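Local coordinates for d-3-phosphoglycerate dehydrogenase oxidoreductase protein (Ralstonia solanacearum, PDB 3GG9) that probably oxidises D-3-phosphoglycerate with NAD as cofactor, at residues G98-E103 with P334-P339; K105-A110 with Y309-G314. All blocks are in the same frame, centred on the assembly; numbering follows the deposited sequence.

Contact 1. Residues G98-E103 with P334-P339; sequences GVVVLE and PTALAP
Val100 and Leu337 meet at about a right angle, and the methyl of Ala336 also lies against Val100. The valine belongs to strand 100-102, an outermost strand of the five-stranded parallel sheet, while Ala336 ends a short 3-10 segment, 334-336, in the chain that follows helix 306-324. On Val100 one branch does the touching. With chi1 at -66°, CG1 stands anti to the carbonyl carbon and lies 3.8 Å from Leu337 CD2; CG2 takes the crowded position between the backbone N and the carbonyl carbon. The same CG1 is 4.1 Å from Ala336 CB, so a single methyl serves both partners.

Leu337 arrives differently: its CB does not aim at the strand, but CG, anti to its carbonyl carbon, carries CD2 across to the valine. Ala336, by contrast, points its CB toward 98-103, 3.9 Å from Val99 O, just before the strand. Its carbonyl faces Gly98, with Ala336 O 3.7 Å from Gly98 CA. Gly98 closes helix 91-97 in a Schellman motif with a positive phi of 65°, and across the two segments the closest pair of CA atoms is Gly98 CA and Ala336 CA, 4.5 Å apart. The turn that presents Ala336 and Leu337 is tied by Leu337 N to Pro334 O at 3.0 Å.

Polar fastening lies just upstream of Pro334: the Asn333 amide bonds Val99 O through ND2 and Val101 N through OD1, and Ala332 pairs with Val101 through the backbone. Between 98-103 and 334-339, the contacts are methyl against methyl, methyl against backbone, or, at Gly98 and Ala336, backbone against backbone, and 169 Å² is buried in all. The chemistry implies apolar packing of the C-terminal chain on the strand, with the adjacent Asn333 bonds probably helping to fix its position along the strand.

Contact 2. Residues K105-A110 with Y309-G314; sequences KGSPVA and YEMYFG. With SO4 (sulfate ion), chain E.
Two parts of the family's two-domain dehydrogenase fold meet here: the loop leading into helix 109-123 and one face of helix 306-324. Polar contacts centre on Tyr312, whose chi1 of -83° helps carry the phenol to the loop. Ser107 N donates to Tyr312 OH at 2.9 Å, with an N-H...O angle of 155°. Sulfate, probably from the crystallisation liquor, sits at the same hydroxyl: SO4 O3 and O1 lie 3.0 and 3.1 Å from Tyr312 OH, two candidate acceptors for one proton. The ion is also held by Arg80 N and Arg224 NH2.

Around the ring, Lys105 O stands over one face, 3.9 Å above its plane, whereas SO4 O1 lies in plane at its edge. The glycine backbone passes close to the hydroxyl end, with Gly106 CA 3.1 Å from Tyr312 OH.

Van der Waals contact is added by Met311. Its extended chain, CG anti to the backbone N, brings SD to 3.9 Å from Ser107 CB, and the bend at chi3 turns Met311 CE to 4.0 Å from the same carbon.

Finally, water 1 bridges the segments, donating to Lys105 O and, at 2.9 Å, to Tyr312 O.

Contact 1 is largely buried and lies at the edge of the five-stranded sheet, far from the chain's centre; contact 2 is a surface contact nearer the middle, between the domains. Their centres are 23 Å apart, yet strand 100-102 and helix 109-123 follow one another, so 98-103 and 105-110 nearly adjoin. Helix 306-324 likewise precedes the C-terminal chain of 334-339, which nests contact 2 inside the loop closed by contact 1. Chemistry follows place. At the sheet edge, apolar methyls pack together; at the surface, a phenol hydroxyl, an amide and a bridging water carry the join, with a sulfate seated beside the hydroxyl and a methionine thioether lying beside a serine CB.

Contact 1. Residues G98-E103 with P334-P339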
loop_
_atom_site.group_PDB
_atom_site.type_symbol
_atom_site.label_atom_id
_atom_site.label_comp_id
_atom_site.label_asym_id
_atom_site.label_seq_id
_atom_site.Cartn_x
_atom_site.Cartn_y
_atom_site.Cartn_z
ATOM N N GLY A 98 -42.315 -4.406 -16.965
ATOM C CA GLY A 98 -42.260 -5.812 -16.567
ATOM C C GLY A 98 -40.851 -6.382 -16.704
ATOM O O GLY A 98 -40.679 -7.541 -17.074
ATOM N N VAL A 99 -39.849 -5.543 -16.435
ATOM C CA VAL A 99 -38.438 -5.946 -16.396
ATOM C C VAL A 99 -38.076 -6.237 -14.945
ATOM O O VAL A 99 -38.163 -5.337 -14.099
ATOM C CB VAL A 99 -37.524 -4.835 -16.969
ATOM C CG1 VAL A 99 -36.034 -5.154 -16.730
ATOM C CG2 VAL A 99 -37.789 -4.663 -18.454
ATOM N N VAL A 100 -37.710 -7.490 -14.641
ATOM C CA VAL A 100 -37.336 -7.825 -13.269
ATOM C C VAL A 100 -35.898 -7.434 -12.966
ATOM O O VAL A 100 -34.999 -7.639 -13.782
ATOM C CB VAL A 100 -37.623 -9.315 -12.855
ATOM C CG1 VAL A 100 -39.116 -9.575 -12.832
ATOM C CG2 VAL A 100 -36.907 -10.306 -13.753
ATOM N N VAL A 101 -35.697 -6.839 -11.799
ATOM C CA VAL A 101 -34.363 -6.483 -11.343
ATOM C C VAL A 101 -33.948 -7.484 -10.281
ATOM O O VAL A 101 -34.623 -7.646 -9.263
ATOM C CB VAL A 101 -34.290 -5.034 -10.832
ATOM C CG1 VAL A 101 -32.913 -4.746 -10.221
ATOM C CG2 VAL A 101 -34.576 -4.060 -11.985
ATOM N N LEU A 102 -32.841 -8.177 -10.537
ATOM C CA LEU A 102 -32.366 -9.212 -9.625
ATOM C C LEU A 102 -31.268 -8.636 -8.745
ATOM O O LEU A 102 -30.409 -7.903 -9.229
ATOM C CB LEU A 102 -31.868 -10.436 -10.399
ATOM C CG LEU A 102 -32.784 -10.959 -11.517
ATOM C CD1 LEU A 102 -32.282 -12.264 -12.055
ATOM C CD2 LEU A 102 -34.222 -11.101 -11.068
ATOM N N GLU A 103 -31.328 -8.941 -7.455
ATOM C CA GLU A 103 -30.426 -8.336 -6.481
ATOM C C GLU A 103 -29.406 -9.359 -6.051
ATOM O O GLU A 103 -29.756 -10.503 -5.713
ATOM C CB GLU A 103 -31.201 -7.813 -5.265
ATOM C CG GLU A 103 -30.320 -7.196 -4.174
ATOM C CD GLU A 103 -31.086 -6.345 -3.185
ATOM O OE1 GLU A 103 -30.530 -5.307 -2.746
ATOM O OE2 GLU A 103 -32.237 -6.708 -2.848
ATOM N N PRO A 334 -40.889 -7.209 -7.107
ATOM C CA PRO A 334 -41.688 -8.384 -7.477
ATOM C C PRO A 334 -43.014 -8.060 -8.194
ATOM O O PRO A 334 -43.575 -8.930 -8.859
ATOM C CB PRO A 334 -41.952 -9.076 -6.129
ATOM C CG PRO A 334 -40.969 -8.475 -5.175
ATOM C CD PRO A 334 -40.791 -7.069 -5.646
ATOM N N THR A 335 -43.484 -6.816 -8.089
ATOM C CA THR A 335 -44.712 -6.397 -8.780
ATOM C C THR A 335 -44.530 -6.243 -10.299
ATOM O O THR A 335 -45.479 -5.914 -11.006
ATOM C CB THR A 335 -45.363 -5.122 -8.152
ATOM O OG1 THR A 335 -44.523 -3.984 -8.355
ATOM C CG2 THR A 335 -45.613 -5.307 -6.650
ATOM N N ALA A 336 -43.314 -6.485 -10.792
ATOM C CA ALA A 336 -43.049 -6.583 -12.229
ATOM C C ALA A 336 -43.398 -7.968 -12.777
ATOM O O ALA A 336 -43.397 -8.177 -13.990
ATOM C CB ALA A 336 -41.588 -6.261 -12.522
ATOM N N LEU A 337 -43.667 -8.917 -11.882
ATOM C CA LEU A 337 -44.031 -10.275 -12.274
ATOM C C LEU A 337 -45.524 -10.379 -12.608
ATOM O O LEU A 337 -45.960 -11.314 -13.289
ATOM C CB LEU A 337 -43.664 -11.272 -11.172
ATOM C CG LEU A 337 -42.176 -11.522 -10.901
ATOM C CD1 LEU A 337 -41.986 -12.198 -9.545
ATOM C CD2 LEU A 337 -41.560 -12.354 -12.007
ATOM N N ALA A 338 -46.293 -9.405 -12.122
ATOM C CA ALA A 338 -47.728 -9.313 -12.365
ATOM C C ALA A 338 -48.027 -9.070 -13.855
ATOM O O ALA A 338 -47.179 -8.510 -14.564
ATOM C CB ALA A 338 -48.321 -8.201 -11.500
ATOM N N PRO A 339 -49.211 -9.526 -14.340
ATOM C CA PRO A 339 -49.623 -9.248 -15.727
ATOM C C PRO A 339 -49.863 -7.766 -15.984
ATOM O O PRO A 339 -50.285 -7.047 -15.073
ATOM C CB PRO A 339 -50.935 -10.028 -15.866
ATOM C CG PRO A 339 -51.445 -10.170 -14.473
ATOM C CD PRO A 339 -50.218 -10.346 -13.636
#

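Contact 2. Residues K105-A110 with Y309-G314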
loop_
_atom_site.group_PDB
_atom_site.type_symbol
_atom_site.label_atom_id
_atom_site.label_comp_id
_atom_site.label_asym_id
_atom_site.label_seq_id
_atom_site.Cartn_x
_atom_site.Cartn_y
_atom_site.Cartn_z
ATOM N N LYS A 105 -25.642 -10.119 -3.704
ATOM C CA LYS A 105 -25.097 -9.825 -2.389
ATOM C C LYS A 105 -23.684 -9.256 -2.540
ATOM O O LYS A 105 -22.992 -9.519 -3.527
ATOM C CB LYS A 105 -25.097 -11.067 -1.491
ATOM C CG LYS A 105 -26.503 -11.578 -1.156
ATOM C CD LYS A 105 -26.723 -11.700 0.352
ATOM C CE LYS A 105 -28.215 -11.758 0.699
ATOM N NZ LYS A 105 -28.455 -11.925 2.164
ATOM N N GLY A 106 -23.277 -8.455 -1.566
ATOM C CA GLY A 106 -21.939 -7.892 -1.540
ATOM C C GLY A 106 -21.100 -8.348 -0.374
ATOM O O GLY A 106 -21.548 -9.158 0.444
ATOM N N SER A 107 -19.880 -7.827 -0.293
ATOM C CA SER A 107 -18.947 -8.192 0.773
ATOM C C SER A 107 -18.093 -6.972 1.149
ATOM O O SER A 107 -17.673 -6.209 0.266
ATOM C CB SER A 107 -18.082 -9.393 0.350
ATOM O OG SER A 107 -16.993 -9.619 1.236
ATOM N N PRO A 108 -17.845 -6.771 2.461
ATOM C CA PRO A 108 -17.046 -5.600 2.814
ATOM C C PRO A 108 -15.533 -5.824 2.694
ATOM O O PRO A 108 -14.794 -4.874 2.794
ATOM C CB PRO A 108 -17.430 -5.350 4.288
ATOM C CG PRO A 108 -17.617 -6.825 4.844
ATOM C CD PRO A 108 -18.254 -7.562 3.655
ATOM N N VAL A 109 -15.069 -7.063 2.493
ATOM C CA VAL A 109 -13.645 -7.349 2.674
ATOM C C VAL A 109 -12.733 -6.686 1.641
ATOM O O VAL A 109 -11.753 -6.059 2.034
ATOM C CB VAL A 109 -13.375 -8.854 2.718
ATOM C CG1 VAL A 109 -11.882 -9.134 2.935
ATOM C CG2 VAL A 109 -14.231 -9.468 3.847
ATOM N N ALA A 110 -13.050 -6.832 0.354
ATOM C CA ALA A 110 -12.229 -6.211 -0.732
ATOM C C ALA A 110 -12.113 -4.695 -0.657
ATOM O O ALA A 110 -11.001 -4.169 -0.780
ATOM C CB ALA A 110 -12.692 -6.641 -2.120
ATOM N N TYR A 309 -15.045 -10.675 -7.423
ATOM C CA TYR A 309 -15.698 -10.921 -8.729
ATOM C C TYR A 309 -16.318 -12.341 -8.788
ATOM O O TYR A 309 -17.468 -12.525 -9.199
ATOM C CB TYR A 309 -14.700 -10.713 -9.875
ATOM C CG TYR A 309 -14.701 -9.294 -10.483
ATOM C CD1 TYR A 309 -15.040 -8.172 -9.717
ATOM C CD2 TYR A 309 -14.338 -9.084 -11.817
ATOM C CE1 TYR A 309 -15.046 -6.867 -10.280
ATOM C CE2 TYR A 309 -14.350 -7.782 -12.384
ATOM C CZ TYR A 309 -14.707 -6.688 -11.600
ATOM O OH TYR A 309 -14.714 -5.396 -12.126
ATOM N N GLU A 310 -15.569 -13.337 -8.342
ATOM C CA GLU A 310 -16.118 -14.693 -8.316
ATOM C C GLU A 310 -17.462 -14.732 -7.569
ATOM O O GLU A 310 -18.431 -15.242 -8.112
ATOM C CB GLU A 310 -15.121 -15.708 -7.730
ATOM C CG GLU A 310 -13.902 -16.030 -8.626
ATOM C CD GLU A 310 -14.195 -16.864 -9.893
ATOM O OE1 GLU A 310 -13.208 -17.108 -10.645
ATOM O OE2 GLU A 310 -15.374 -17.277 -10.154
ATOM N N MET A 311 -17.510 -14.161 -6.359
ATOM C CA MET A 311 -18.718 -14.106 -5.518
ATOM C C MET A 311 -19.813 -13.242 -6.156
ATOM O O MET A 311 -20.948 -13.695 -6.319
ATOM C CB MET A 311 -18.393 -13.570 -4.105
ATOM C CG MET A 311 -19.615 -13.501 -3.158
ATOM S SD MET A 311 -19.462 -12.323 -1.775
ATOM C CE MET A 311 -18.412 -13.279 -0.674
ATOM N N TYR A 312 -19.460 -12.012 -6.525
ATOM C CA TYR A 312 -20.424 -11.070 -7.099
ATOM C C TYR A 312 -21.108 -11.596 -8.369
ATOM O O TYR A 312 -22.330 -11.654 -8.417
ATOM C CB TYR A 312 -19.790 -9.700 -7.342
ATOM C CG TYR A 312 -19.740 -8.800 -6.113
ATOM C CD1 TYR A 312 -20.522 -7.650 -6.041
ATOM C CD2 TYR A 312 -18.917 -9.097 -5.019
ATOM C CE1 TYR A 312 -20.482 -6.815 -4.917
ATOM C CE2 TYR A 312 -18.869 -8.266 -3.887
ATOM C CZ TYR A 312 -19.647 -7.123 -3.851
ATOM O OH TYR A 312 -19.614 -6.299 -2.740
ATOM N N PHE A 313 -20.320 -11.983 -9.371
ATOM C CA PHE A 313 -20.852 -12.545 -10.615
ATOM C C PHE A 313 -21.450 -13.941 -10.449
ATOM O O PHE A 313 -22.475 -14.265 -11.064
ATOM C CB PHE A 313 -19.779 -12.529 -11.688
ATOM C CG PHE A 313 -19.402 -11.124 -12.092
ATOM C CD1 PHE A 313 -20.135 -10.469 -13.073
ATOM C CD2 PHE A 313 -18.386 -10.444 -11.428
ATOM C CE1 PHE A 313 -19.826 -9.170 -13.438
ATOM C CE2 PHE A 313 -18.056 -9.096 -11.782
ATOM C CZ PHE A 313 -18.797 -8.482 -12.787
ATOM N N GLY A 314 -20.819 -14.769 -9.627
ATOM C CA GLY A 314 -21.411 -16.086 -9.335
ATOM C C GLY A 314 -22.879 -15.923 -8.955
ATOM O O GLY A 314 -23.752 -16.587 -9.517
HETATM S S SO4 E . -22.302 -3.844 -2.537
HETATM O O1 SO4 E . -21.564 -4.069 -3.762
HETATM O O2 SO4 E . -23.600 -4.487 -2.614
HETATM O O3 SO4 E . -21.557 -4.411 -1.421
HETATM O O4 SO4 E . -22.448 -2.399 -2.361
HETATM O O HOH W 1 -23.831 -10.163 -6.426
#